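Local atomic coordinates of 3-oxoadipate enol-lactonase (Burkholderia xenovorans, PDB entry 2XUA), a protein that probably hydrolyses 3-oxoadipate enol-lactone, opening its lactone ring in catechol metabolism, and here holds laevulinic acid in its pocket. Residues 217-222 against 242-247; 157-162 against 247-252; 120-125 against 209-214. One frame throughout, in Å; residues are numbered along the deposited sequence.

Contact 1 of 3, residues 217-222 against 242-247. With SHF (laevulinic acid), chain C.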
ATOM      1  N   ASP B 217     -17.208  13.029 -10.998  1.00 17.89           N
ATOM      2  CA  ASP B 217     -17.468  12.560  -9.637  1.00 19.05           C
ATOM      3  C   ASP B 217     -18.992  12.644  -9.336  1.00 20.14           C
ATOM      4  O   ASP B 217     -19.590  13.704  -9.442  1.00 19.98           O
ATOM      5  CB  ASP B 217     -16.633  13.474  -8.707  1.00 17.97           C
ATOM      6  CG  ASP B 217     -16.564  13.011  -7.320  1.00 17.88           C
ATOM      7  OD1 ASP B 217     -17.393  12.173  -6.866  1.00 17.76           O
ATOM      8  OD2 ASP B 217     -15.669  13.546  -6.622  1.00 15.75           O
ATOM      9  N   LEU B 218     -19.600  11.519  -8.963  1.00 20.01           N
ATOM     10  CA  LEU B 218     -21.006  11.462  -8.617  1.00 20.02           C
ATOM     11  C   LEU B 218     -21.132  11.374  -7.117  1.00 21.18           C
ATOM     12  O   LEU B 218     -22.173  11.712  -6.549  1.00 22.38           O
ATOM     13  CB  LEU B 218     -21.687  10.246  -9.282  1.00 21.18           C
ATOM     14  CG  LEU B 218     -21.858  10.367 -10.794  1.00 20.49           C
ATOM     15  CD1 LEU B 218     -22.440   9.066 -11.364  1.00 23.09           C
ATOM     16  CD2 LEU B 218     -22.755  11.628 -11.120  1.00 25.43           C
ATOM     17  N   ALA B 219     -20.057  10.961  -6.470  1.00 19.24           N
ATOM     18  CA  ALA B 219     -20.074  10.811  -5.047  1.00 18.58           C
ATOM     19  C   ALA B 219     -19.992  12.188  -4.365  1.00 18.52           C
ATOM     20  O   ALA B 219     -20.605  12.413  -3.325  1.00 19.13           O
ATOM     21  CB  ALA B 219     -18.930   9.939  -4.649  1.00 19.73           C
ATOM     22  N   ALA B 220     -19.231  13.081  -4.953  1.00 18.55           N
ATOM     23  CA  ALA B 220     -19.189  14.481  -4.514  1.00 19.41           C
ATOM     24  C   ALA B 220     -19.120  15.247  -5.799  1.00 19.15           C
ATOM     25  O   ALA B 220     -18.154  15.118  -6.569  1.00 20.66           O
ATOM     26  CB  ALA B 220     -17.914  14.721  -3.614  1.00 18.48           C
ATOM     27  N   THR B 221     -20.138  16.070  -6.081  1.00 19.31           N
ATOM     28  CA  THR B 221     -20.292  16.625  -7.412  1.00 19.52           C
ATOM     29  C   THR B 221     -19.584  17.961  -7.588  1.00 20.48           C
ATOM     30  O   THR B 221     -19.375  18.690  -6.587  1.00 20.64           O
ATOM     31  CB  THR B 221     -21.823  16.821  -7.713  1.00 20.10           C
ATOM     32  OG1 THR B 221     -22.327  17.844  -6.885  1.00 20.13           O
ATOM     33  CG2 THR B 221     -22.617  15.610  -7.316  1.00 19.12           C
ATOM     34  N   PRO B 222     -19.271  18.330  -8.847  1.00 19.59           N
ATOM     35  CA  PRO B 222     -18.809  19.704  -9.195  1.00 21.26           C
ATOM     36  C   PRO B 222     -19.730  20.786  -8.581  1.00 22.27           C
ATOM     37  O   PRO B 222     -19.254  21.710  -7.880  1.00 21.37           O
ATOM     38  CB  PRO B 222     -18.828  19.711 -10.714  1.00 20.30           C
ATOM     39  CG  PRO B 222     -18.663  18.204 -11.085  1.00 20.50           C
ATOM     40  CD  PRO B 222     -19.348  17.445 -10.015  1.00 19.82           C
ATOM     41  N   ALA B 242     -11.680  14.136 -14.069  1.00 18.76           N
ATOM     42  CA  ALA B 242     -11.534  12.917 -13.319  1.00 19.13           C
ATOM     43  C   ALA B 242     -12.841  12.633 -12.603  1.00 17.53           C
ATOM     44  O   ALA B 242     -13.774  13.437 -12.623  1.00 18.83           O
ATOM     45  CB  ALA B 242     -10.350  13.048 -12.318  1.00 17.61           C
ATOM     46  N   SER B 243     -12.932  11.460 -12.022  1.00 16.05           N
ATOM     47  CA  SER B 243     -14.039  11.099 -11.149  1.00 16.77           C
ATOM     48  C   SER B 243     -13.583  11.409  -9.710  1.00 16.74           C
ATOM     49  O   SER B 243     -12.911  12.425  -9.467  1.00 16.56           O
ATOM     50  CB  SER B 243     -14.395   9.625 -11.367  1.00 17.11           C
ATOM     51  OG  SER B 243     -15.478   9.249 -10.522  1.00 20.06           O
ATOM     52  N   HIS B 244     -13.867  10.507  -8.786  1.00 15.83           N
ATOM     53  CA  HIS B 244     -13.877  10.839  -7.387  1.00 14.50           C
ATOM     54  C   HIS B 244     -12.447  10.836  -6.757  1.00 14.77           C
ATOM     55  O   HIS B 244     -12.159  11.653  -5.888  1.00 14.11           O
ATOM     56  CB  HIS B 244     -14.825   9.888  -6.679  1.00 14.24           C
ATOM     57  CG  HIS B 244     -15.026  10.182  -5.229  1.00 13.78           C
ATOM     58  ND1 HIS B 244     -15.393  11.435  -4.763  1.00 13.46           N
ATOM     59  CD2 HIS B 244     -14.950   9.373  -4.139  1.00 16.11           C
ATOM     60  CE1 HIS B 244     -15.545  11.374  -3.447  1.00 15.46           C
ATOM     61  NE2 HIS B 244     -15.283  10.138  -3.042  1.00 10.73           N
ATOM     62  N   ILE B 245     -11.569   9.922  -7.197  1.00 12.63           N
ATOM     63  CA  ILE B 245     -10.209   9.852  -6.603  1.00 11.26           C
ATOM     64  C   ILE B 245      -9.282  10.540  -7.591  1.00 13.04           C
ATOM     65  O   ILE B 245      -8.475   9.868  -8.325  1.00 13.02           O
ATOM     66  CB  ILE B 245      -9.831   8.392  -6.346  1.00 10.31           C
ATOM     67  CG1 ILE B 245     -10.858   7.675  -5.447  1.00 10.38           C
ATOM     68  CG2 ILE B 245      -8.382   8.326  -5.776  1.00  8.91           C
ATOM     69  CD1 ILE B 245     -11.011   8.292  -4.049  1.00 14.03           C
ATOM     70  N   SER B 246      -9.480  11.868  -7.728  1.00 12.64           N
ATOM     71  CA  SER B 246      -8.824  12.670  -8.761  1.00 14.90           C
ATOM     72  C   SER B 246      -7.325  12.838  -8.581  1.00 13.95           C
ATOM     73  O   SER B 246      -6.608  13.118  -9.545  1.00 14.47           O
ATOM     74  CB  SER B 246      -9.487  14.057  -8.903  1.00 15.03           C
ATOM     75  OG  SER B 246      -9.203  14.915  -7.829  1.00 15.06           O
ATOM     76  N   ASN B 247      -6.856  12.693  -7.348  1.00 13.43           N
ATOM     77  CA  ASN B 247      -5.386  12.806  -7.125  1.00 13.30           C
ATOM     78  C   ASN B 247      -4.627  11.591  -7.705  1.00 12.09           C
ATOM     79  O   ASN B 247      -3.392  11.619  -7.854  1.00 13.97           O
ATOM     80  CB  ASN B 247      -5.088  12.891  -5.623  1.00 12.90           C
ATOM     81  CG  ASN B 247      -5.309  11.580  -4.941  1.00 14.78           C
ATOM     82  OD1 ASN B 247      -6.435  11.074  -4.947  1.00 15.02           O
ATOM     83  ND2 ASN B 247      -4.227  10.975  -4.393  1.00  8.93           N
TER
HETATM   84  C4  SHF C1265     -16.249   5.358  -0.194  1.00 26.30           C
HETATM   85  C5  SHF C1265     -15.022   6.274  -0.289  1.00 24.90           C
HETATM   86  C3  SHF C1265     -17.632   5.881  -0.614  1.00 26.34           C
HETATM   87  C2  SHF C1265     -17.716   7.069  -1.606  1.00 34.54           C
HETATM   88  C1  SHF C1265     -19.093   7.098  -2.393  1.00 35.39           C
HETATM   89  O4  SHF C1265     -16.114   4.178   0.180  1.00 18.91           O
HETATM   90  O1  SHF C1265     -19.037   6.580  -3.524  1.00 36.43           O
HETATM   91  OH1 SHF C1265     -20.129   7.690  -1.935  1.00 37.78           O

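Contact 2 of 3, residues 157-162 against 247-252. With SHF (laevulinic acid), chain C.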
ATOM      1  N   ARG B 157     -17.245   4.006  -8.764  1.00 18.62           N
ATOM      2  CA  ARG B 157     -17.557   5.426  -8.535  1.00 17.91           C
ATOM      3  C   ARG B 157     -16.296   6.282  -8.367  1.00 16.82           C
ATOM      4  O   ARG B 157     -16.388   7.512  -8.268  1.00 15.35           O
ATOM      5  CB  ARG B 157     -18.471   5.571  -7.311  1.00 18.77           C
ATOM      6  CG  ARG B 157     -19.906   5.046  -7.618  1.00 21.19           C
ATOM      7  CD  ARG B 157     -20.648   4.687  -6.314  1.00 21.81           C
ATOM      8  NE  ARG B 157     -20.929   5.855  -5.462  1.00 28.62           N
ATOM      9  CZ  ARG B 157     -21.779   6.856  -5.761  1.00 34.28           C
ATOM     10  NH1 ARG B 157     -22.447   6.881  -6.932  1.00 30.66           N
ATOM     11  NH2 ARG B 157     -21.956   7.848  -4.880  1.00 32.89           N
ATOM     12  N   TRP B 158     -15.134   5.639  -8.304  1.00 15.58           N
ATOM     13  CA  TRP B 158     -13.890   6.348  -7.956  1.00 14.55           C
ATOM     14  C   TRP B 158     -13.072   6.688  -9.177  1.00 15.03           C
ATOM     15  O   TRP B 158     -12.299   7.632  -9.146  1.00 15.97           O
ATOM     16  CB  TRP B 158     -13.038   5.446  -7.056  1.00 13.26           C
ATOM     17  CG  TRP B 158     -13.534   5.374  -5.640  1.00 17.14           C
ATOM     18  CD1 TRP B 158     -14.726   5.848  -5.114  1.00 17.52           C
ATOM     19  CD2 TRP B 158     -12.821   4.774  -4.552  1.00 14.33           C
ATOM     20  NE1 TRP B 158     -14.795   5.534  -3.756  1.00 19.23           N
ATOM     21  CE2 TRP B 158     -13.624   4.887  -3.401  1.00 18.57           C
ATOM     22  CE3 TRP B 158     -11.579   4.125  -4.463  1.00 15.36           C
ATOM     23  CZ2 TRP B 158     -13.226   4.383  -2.177  1.00 18.35           C
ATOM     24  CZ3 TRP B 158     -11.166   3.649  -3.245  1.00 15.37           C
ATOM     25  CH2 TRP B 158     -12.002   3.763  -2.109  1.00 17.28           C
ATOM     26  N   PHE B 159     -13.215   5.917 -10.259  1.00 15.16           N
ATOM     27  CA  PHE B 159     -12.429   6.197 -11.472  1.00 15.57           C
ATOM     28  C   PHE B 159     -13.320   6.127 -12.664  1.00 16.76           C
ATOM     29  O   PHE B 159     -14.309   5.379 -12.599  1.00 15.71           O
ATOM     30  CB  PHE B 159     -11.330   5.116 -11.620  1.00 15.31           C
ATOM     31  CG  PHE B 159     -10.365   5.092 -10.459  1.00 15.95           C
ATOM     32  CD1 PHE B 159      -9.420   6.084 -10.304  1.00 16.09           C
ATOM     33  CD2 PHE B 159     -10.447   4.100  -9.503  1.00 17.01           C
ATOM     34  CE1 PHE B 159      -8.506   6.085  -9.223  1.00 15.87           C
ATOM     35  CE2 PHE B 159      -9.548   4.090  -8.424  1.00 20.82           C
ATOM     36  CZ  PHE B 159      -8.539   5.101  -8.311  1.00 12.50           C
ATOM     37  N   THR B 160     -13.000   6.850 -13.746  1.00 16.76           N
ATOM     38  CA  THR B 160     -13.764   6.652 -14.997  1.00 17.91           C
ATOM     39  C   THR B 160     -13.491   5.227 -15.494  1.00 18.83           C
ATOM     40  O   THR B 160     -12.483   4.599 -15.088  1.00 17.25           O
ATOM     41  CB  THR B 160     -13.381   7.686 -16.075  1.00 19.38           C
ATOM     42  OG1 THR B 160     -11.980   7.539 -16.383  1.00 18.12           O
ATOM     43  CG2 THR B 160     -13.652   9.106 -15.534  1.00 18.33           C
ATOM     44  N   ALA B 161     -14.436   4.677 -16.253  1.00 17.57           N
ATOM     45  CA  ALA B 161     -14.287   3.360 -16.895  1.00 18.25           C
ATOM     46  C   ALA B 161     -12.964   3.254 -17.645  1.00 17.45           C
ATOM     47  O   ALA B 161     -12.291   2.206 -17.629  1.00 18.96           O
ATOM     48  CB  ALA B 161     -15.462   3.085 -17.888  1.00 17.07           C
ATOM     49  N   ASP B 162     -12.597   4.316 -18.328  1.00 19.07           N
ATOM     50  CA  ASP B 162     -11.424   4.233 -19.175  1.00 20.30           C
ATOM     51  C   ASP B 162     -10.163   4.116 -18.305  1.00 20.78           C
ATOM     52  O   ASP B 162      -9.254   3.368 -18.629  1.00 20.13           O
ATOM     53  CB  ASP B 162     -11.308   5.506 -19.992  1.00 22.47           C
ATOM     54  CG  ASP B 162     -10.023   5.560 -20.839  1.00 25.02           C
ATOM     55  OD1 ASP B 162      -9.716   4.595 -21.597  1.00 30.76           O
ATOM     56  OD2 ASP B 162      -9.327   6.584 -20.747  1.00 29.79           O
ATOM     57  N   ASN B 247      -6.856  12.693  -7.348  1.00 13.43           N
ATOM     58  CA  ASN B 247      -5.386  12.806  -7.125  1.00 13.30           C
ATOM     59  C   ASN B 247      -4.627  11.591  -7.705  1.00 12.09           C
ATOM     60  O   ASN B 247      -3.392  11.619  -7.854  1.00 13.97           O
ATOM     61  CB  ASN B 247      -5.088  12.891  -5.623  1.00 12.90           C
ATOM     62  CG  ASN B 247      -5.309  11.580  -4.941  1.00 14.78           C
ATOM     63  OD1 ASN B 247      -6.435  11.074  -4.947  1.00 15.02           O
ATOM     64  ND2 ASN B 247      -4.227  10.975  -4.393  1.00  8.93           N
ATOM     65  N   ILE B 248      -5.345  10.507  -7.957  1.00 12.60           N
ATOM     66  CA  ILE B 248      -4.819   9.373  -8.711  1.00 13.73           C
ATOM     67  C   ILE B 248      -5.057   9.437 -10.205  1.00 14.51           C
ATOM     68  O   ILE B 248      -4.114   9.397 -10.994  1.00 15.15           O
ATOM     69  CB  ILE B 248      -5.314   8.063  -8.141  1.00 13.66           C
ATOM     70  CG1 ILE B 248      -4.598   7.862  -6.821  1.00 15.41           C
ATOM     71  CG2 ILE B 248      -4.882   6.858  -9.050  1.00 13.06           C
ATOM     72  CD1 ILE B 248      -5.106   6.677  -6.062  1.00 13.71           C
ATOM     73  N   GLU B 249      -6.321   9.537 -10.605  1.00 15.43           N
ATOM     74  CA  GLU B 249      -6.628   9.611 -12.022  1.00 15.92           C
ATOM     75  C   GLU B 249      -5.968  10.802 -12.752  1.00 15.35           C
ATOM     76  O   GLU B 249      -5.544  10.659 -13.879  1.00 14.59           O
ATOM     77  CB  GLU B 249      -8.169   9.520 -12.257  1.00 15.92           C
ATOM     78  CG  GLU B 249      -8.507   9.593 -13.769  1.00 14.33           C
ATOM     79  CD  GLU B 249      -9.896   8.980 -14.069  1.00 20.76           C
ATOM     80  OE1 GLU B 249     -10.523   8.431 -13.101  1.00 15.08           O
ATOM     81  OE2 GLU B 249     -10.331   9.058 -15.252  1.00 17.68           O
ATOM     82  N   ARG B 250      -5.908  11.990 -12.148  1.00 15.60           N
ATOM     83  CA  ARG B 250      -5.238  13.096 -12.758  1.00 15.22           C
ATOM     84  C   ARG B 250      -4.184  13.550 -11.791  1.00 16.02           C
ATOM     85  O   ARG B 250      -4.158  14.740 -11.399  1.00 15.27           O
ATOM     86  CB  ARG B 250      -6.164  14.296 -12.876  1.00 15.76           C
ATOM     87  CG  ARG B 250      -7.231  14.268 -13.888  1.00 22.21           C
ATOM     88  CD  ARG B 250      -6.912  13.533 -15.061  1.00 30.46           C
ATOM     89  NE  ARG B 250      -6.631  14.422 -16.142  1.00 33.26           N
ATOM     90  CZ  ARG B 250      -7.001  14.219 -17.404  1.00 35.91           C
ATOM     91  NH1 ARG B 250      -7.674  13.137 -17.766  1.00 35.94           N
ATOM     92  NH2 ARG B 250      -6.672  15.128 -18.321  1.00 37.60           N
ATOM     93  N   ALA B 251      -3.298  12.637 -11.415  1.00 15.34           N
ATOM     94  CA  ALA B 251      -2.233  12.923 -10.421  1.00 15.00           C
ATOM     95  C   ALA B 251      -1.421  14.150 -10.725  1.00 15.87           C
ATOM     96  O   ALA B 251      -1.263  15.031  -9.896  1.00 13.99           O
ATOM     97  CB  ALA B 251      -1.340  11.703 -10.268  1.00 14.08           C
ATOM     98  N   ASP B 252      -0.898  14.233 -11.952  1.00 16.34           N
ATOM     99  CA  ASP B 252      -0.021  15.328 -12.253  1.00 18.28           C
ATOM    100  C   ASP B 252      -0.659  16.705 -12.120  1.00 18.16           C
ATOM    101  O   ASP B 252      -0.045  17.606 -11.522  1.00 17.28           O
ATOM    102  CB  ASP B 252       0.688  15.114 -13.605  1.00 19.83           C
ATOM    103  CG  ASP B 252       1.858  16.084 -13.773  1.00 22.59           C
ATOM    104  OD1 ASP B 252       1.600  17.194 -14.256  1.00 22.09           O
ATOM    105  OD2 ASP B 252       2.989  15.773 -13.343  1.00 27.86           O
TER
HETATM  106  C4  SHF C1265     -16.249   5.358  -0.194  1.00 26.30           C
HETATM  107  C5  SHF C1265     -15.022   6.274  -0.289  1.00 24.90           C
HETATM  108  C3  SHF C1265     -17.632   5.881  -0.614  1.00 26.34           C
HETATM  109  C2  SHF C1265     -17.716   7.069  -1.606  1.00 34.54           C
HETATM  110  C1  SHF C1265     -19.093   7.098  -2.393  1.00 35.39           C
HETATM  111  O4  SHF C1265     -16.114   4.178   0.180  1.00 18.91           O
HETATM  112  O1  SHF C1265     -19.037   6.580  -3.524  1.00 36.43           O
HETATM  113  OH1 SHF C1265     -20.129   7.690  -1.935  1.00 37.78           O
HETATM  114  O   HOH W   1     -11.164   9.587 -10.851  1.00 14.04           O

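Contact 3 of 3, residues 120-125 against 209-214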
ATOM      1  N   VAL B 120      -6.222  25.513   3.066  1.00 23.18           N
ATOM      2  CA  VAL B 120      -6.928  24.245   3.051  1.00 21.56           C
ATOM      3  C   VAL B 120      -7.198  23.890   1.594  1.00 20.35           C
ATOM      4  O   VAL B 120      -7.525  24.779   0.846  1.00 20.11           O
ATOM      5  CB  VAL B 120      -8.177  24.321   3.968  1.00 23.18           C
ATOM      6  CG1 VAL B 120      -9.364  24.946   3.251  1.00 22.75           C
ATOM      7  CG2 VAL B 120      -8.517  22.991   4.577  1.00 23.25           C
ATOM      8  N   ALA B 121      -6.954  22.639   1.155  1.00 17.66           N
ATOM      9  CA  ALA B 121      -7.329  22.187  -0.180  1.00 16.72           C
ATOM     10  C   ALA B 121      -8.444  21.137   0.051  1.00 16.16           C
ATOM     11  O   ALA B 121      -8.208  20.109   0.696  1.00 15.23           O
ATOM     12  CB  ALA B 121      -6.127  21.541  -0.941  1.00 15.65           C
ATOM     13  N   LEU B 122      -9.641  21.376  -0.484  1.00 14.86           N
ATOM     14  CA  LEU B 122     -10.759  20.533  -0.119  1.00 16.49           C
ATOM     15  C   LEU B 122     -11.174  19.776  -1.394  1.00 16.50           C
ATOM     16  O   LEU B 122     -11.765  20.346  -2.317  1.00 16.83           O
ATOM     17  CB  LEU B 122     -11.904  21.388   0.434  1.00 16.96           C
ATOM     18  CG  LEU B 122     -11.516  22.276   1.631  1.00 17.59           C
ATOM     19  CD1 LEU B 122     -12.578  23.396   1.776  1.00 20.90           C
ATOM     20  CD2 LEU B 122     -11.510  21.453   2.894  1.00 20.92           C
ATOM     21  N   CYS B 123     -10.832  18.498  -1.438  1.00 16.12           N
ATOM     22  CA  CYS B 123     -10.781  17.791  -2.725  1.00 14.98           C
ATOM     23  C   CYS B 123     -11.860  16.701  -2.831  1.00 14.07           C
ATOM     24  O   CYS B 123     -12.090  15.944  -1.893  1.00 14.55           O
ATOM     25  CB  CYS B 123      -9.402  17.180  -2.911  1.00 13.48           C
ATOM     26  SG  CYS B 123      -8.070  18.452  -2.817  1.00 18.17           S
ATOM     27  N   ASN B 124     -12.523  16.654  -3.987  1.00 15.27           N
ATOM     28  CA  ASN B 124     -13.605  15.712  -4.231  1.00 14.10           C
ATOM     29  C   ASN B 124     -14.505  15.580  -3.048  1.00 14.26           C
ATOM     30  O   ASN B 124     -14.718  14.527  -2.554  1.00 12.22           O
ATOM     31  CB  ASN B 124     -13.007  14.341  -4.643  1.00 14.74           C
ATOM     32  CG  ASN B 124     -12.328  14.417  -5.949  1.00 18.43           C
ATOM     33  OD1 ASN B 124     -12.998  14.466  -7.017  1.00 23.17           O
ATOM     34  ND2 ASN B 124     -10.999  14.529  -5.922  1.00 14.06           N
ATOM     35  N   THR B 125     -15.054  16.701  -2.594  1.00 14.75           N
ATOM     36  CA  THR B 125     -15.725  16.720  -1.316  1.00 14.80           C
ATOM     37  C   THR B 125     -16.954  17.665  -1.365  1.00 16.24           C
ATOM     38  O   THR B 125     -17.287  18.192  -2.428  1.00 16.68           O
ATOM     39  CB  THR B 125     -14.718  17.112  -0.171  1.00 15.02           C
ATOM     40  OG1 THR B 125     -15.332  16.836   1.073  1.00 12.76           O
ATOM     41  CG2 THR B 125     -14.403  18.580  -0.209  1.00 17.18           C
ATOM     42  N   ALA B 209      -8.711  29.037   0.837  1.00 22.57           N
ATOM     43  CA  ALA B 209      -9.175  27.703   0.481  1.00 21.82           C
ATOM     44  C   ALA B 209      -9.094  27.472  -1.023  1.00 21.23           C
ATOM     45  O   ALA B 209      -9.176  28.414  -1.844  1.00 20.38           O
ATOM     46  CB  ALA B 209     -10.582  27.396   1.041  1.00 21.66           C
ATOM     47  N   LEU B 210      -8.802  26.215  -1.375  1.00 19.41           N
ATOM     48  CA  LEU B 210      -8.880  25.731  -2.752  1.00 18.55           C
ATOM     49  C   LEU B 210      -9.912  24.593  -2.763  1.00 18.59           C
ATOM     50  O   LEU B 210      -9.892  23.702  -1.914  1.00 17.29           O
ATOM     51  CB  LEU B 210      -7.517  25.194  -3.214  1.00 19.40           C
ATOM     52  CG  LEU B 210      -7.509  24.258  -4.419  1.00 18.60           C
ATOM     53  CD1 LEU B 210      -7.874  25.089  -5.712  1.00 18.17           C
ATOM     54  CD2 LEU B 210      -6.149  23.560  -4.607  1.00 11.90           C
ATOM     55  N   VAL B 211     -10.817  24.600  -3.716  1.00 18.51           N
ATOM     56  CA  VAL B 211     -11.746  23.463  -3.814  1.00 17.94           C
ATOM     57  C   VAL B 211     -11.436  22.771  -5.130  1.00 17.61           C
ATOM     58  O   VAL B 211     -11.421  23.419  -6.125  1.00 18.72           O
ATOM     59  CB  VAL B 211     -13.232  23.865  -3.752  1.00 19.45           C
ATOM     60  CG1 VAL B 211     -14.164  22.594  -3.980  1.00 16.14           C
ATOM     61  CG2 VAL B 211     -13.568  24.527  -2.456  1.00 16.62           C
ATOM     62  N   ILE B 212     -11.126  21.467  -5.103  1.00 16.89           N
ATOM     63  CA  ILE B 212     -10.882  20.691  -6.304  1.00 16.99           C
ATOM     64  C   ILE B 212     -12.070  19.724  -6.417  1.00 16.25           C
ATOM     65  O   ILE B 212     -12.457  19.098  -5.429  1.00 16.47           O
ATOM     66  CB  ILE B 212      -9.537  19.884  -6.245  1.00 16.98           C
ATOM     67  CG1 ILE B 212      -8.338  20.798  -6.443  1.00 17.31           C
ATOM     68  CG2 ILE B 212      -9.456  18.848  -7.328  1.00 18.01           C
ATOM     69  CD1 ILE B 212      -7.009  20.123  -6.161  1.00 16.48           C
ATOM     70  N   SER B 213     -12.651  19.626  -7.603  1.00 16.30           N
ATOM     71  CA  SER B 213     -13.764  18.711  -7.847  1.00 16.57           C
ATOM     72  C   SER B 213     -13.479  17.953  -9.194  1.00 16.47           C
ATOM     73  O   SER B 213     -12.706  18.442 -10.038  1.00 19.30           O
ATOM     74  CB  SER B 213     -15.104  19.444  -7.890  1.00 16.21           C
ATOM     75  OG  SER B 213     -15.473  19.998  -6.644  1.00 18.39           O
ATOM     76  N   GLY B 214     -14.071  16.777  -9.371  1.00 16.64           N
ATOM     77  CA  GLY B 214     -13.855  15.973 -10.586  1.00 16.06           C
ATOM     78  C   GLY B 214     -15.121  16.090 -11.447  1.00 17.42           C
ATOM     79  O   GLY B 214     -16.256  15.942 -10.960  1.00 16.14           O
TER
HETATM   80  O   HOH W   2     -17.018  18.148  -5.340  1.00 16.55           O
HETATM   81  O   HOH W   3     -14.450  19.363  -3.907  1.00 23.67           O

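Contact 1 of 3, residues 217-222 against 242-247
D217 meets H244 carboxylate to imidazole: H244 ND1 donates to D217 OD2 over 2.8 Å, with 169° at the hydrogen. OD2 lies in the plane of the imidazole, whereas the ring nitrogen reaches OD2 on its syn side but clearly out of the carboxylate plane; the two flat groups are turned 67° apart. CG of D217 is anti to the backbone N (chi1 -169°), which puts CG on the side of H244. The backbones are close here as well, D217 N lying 3.7 Å from S243 CA. The other carboxylate oxygen also serves its own loop. D217 OD1 accepts from A220 N at 2.8 Å, an Asx motif in which the amide comes from above the carboxylate plane, and a weak bond from A219 N at 3.0 Å adds to it. Next, A219 covers one face of the imidazole. Its CB stands over the centre of the H244 ring, almost on the ring normal, a CH-pi contact; the same methyl, A219 CB, lies 3.5 Å from O1 of the bound laevulinic acid, so A219 belongs to both the histidine surroundings and the ligand pocket. A220 adds a looser, oblique contact, its CB 4.1 Å from H244 CE1. Beyond the two segments, the ring of W158 meets that of H244, and S100 touches the H244 side chain. With ND1 engaged by D217 and C2 of the ligand obliquely placed near NE2, the imidazole has one nitrogen fixed to the acid and the other turned to the pocket. This arrangement is consistent with the Ser-His-Asp triad of alpha/beta hydrolases, S100 being the probable nucleophile, with the straight ND1 bond and the Asx motif fixing where the acid and the ring stand.

Contact 2 of 3, residues 157-162 against 247-252
The cap of this alpha/beta hydrolase, the helical insertion over the sheet domain, is tied to that domain where T160 and F159 meet E249 and I248. T160 is the N-cap residue of cap helix 161-166, and E249 grips it with both carboxylate oxygens. T160 N donates at 3.0 Å (160° at the hydrogen) to E249 OE1, which receives it on its syn lone pair. T160 OG1 donates to E249 OE2 over a short 2.5 Å, also on the syn side but somewhat out of the carboxylate plane. OG1 sits between the backbone N and the carbonyl carbon (chi1 61°), from where it can serve E249 and also accept a weak bond from Y163 N. The two side chains cross at about a right angle, E249 being extended beyond CG. A water link adds a further bond to OE1: one water donates to E249 OE1 at 2.6 Å and to W158 O at 2.8 Å. Apolar packing lies alongside, with F159 CE1 3.7 Å from I248 CG2, while E249 OE1 approaches the edge of the F159 ring near its plane. V169 of the second subunit also packs on I248, so this end of the contact lies at the interface with the second subunit. At the other end of 157-162 the chain reaches the ligand pocket. R157 NE donates to O1 of laevulinic acid at 2.8 Å, with 150° at the hydrogen, and a weak bond runs from NH2 to OH1. Beside it the W158 indole presents its edge to the ligand, CZ2 lying 3.2 Å from C5.

Contact 3 of 3, residues 120-125 against 209-214
C123 and I212 pack side by side, SG 3.9 Å from CD1, on a face where A121 CB also comes within 4.2 Å of L210 CD2; F254 and V258 of helix 251-263 cover this side. On the reverse face V120 CG1 reaches A209 CB at 3.5 Å, because CG1 stands between the backbone N and the carbonyl carbon (chi1 83°). L122 and V211 follow there, beneath L228 of helix 222-231. These residues alternate along two adjacent parallel strands of the alpha/beta hydrolase sheet, whose short segments run 17° apart. Four backbone bonds join them, from L210 N to V120 O, L122 N to L210 O, I212 N to L122 O and N124 N to I212 O. The shortest is L122 N to L210 O at 2.7 Å. The longest, I212 N to L122 O, measures 3.1 Å. L122 thus offers both its N and its O to the partner strand. At N124 the backbone turns left-handed (phi 42°) and strand 117-123 is over. Two waters line the polar edge past this point, one accepting from T125 N and reaching I212 O, another bridging T125 O and S213 OG.

Along the chain, 120-125 comes first, then 157-162 in the cap, then 209-214, 217-222 and 242-252. The two strands of contact 3 therefore flank the cap insertion, with 53 helical residues and no strand between them, and contact 2 crosses contact 3 in sequence. Contacts 1 and 2 have centres about 8 Å apart; they share N247 and helix 246-249, and both touch laevulinic acid. Contact 3 lies about 10 Å from contact 1 and about 15 Å from contact 2, centre to centre. Sheet, loops following its strands and cap thus succeed one another, placing the probable catalytic residues between the sheet core and the ligand-binding cap.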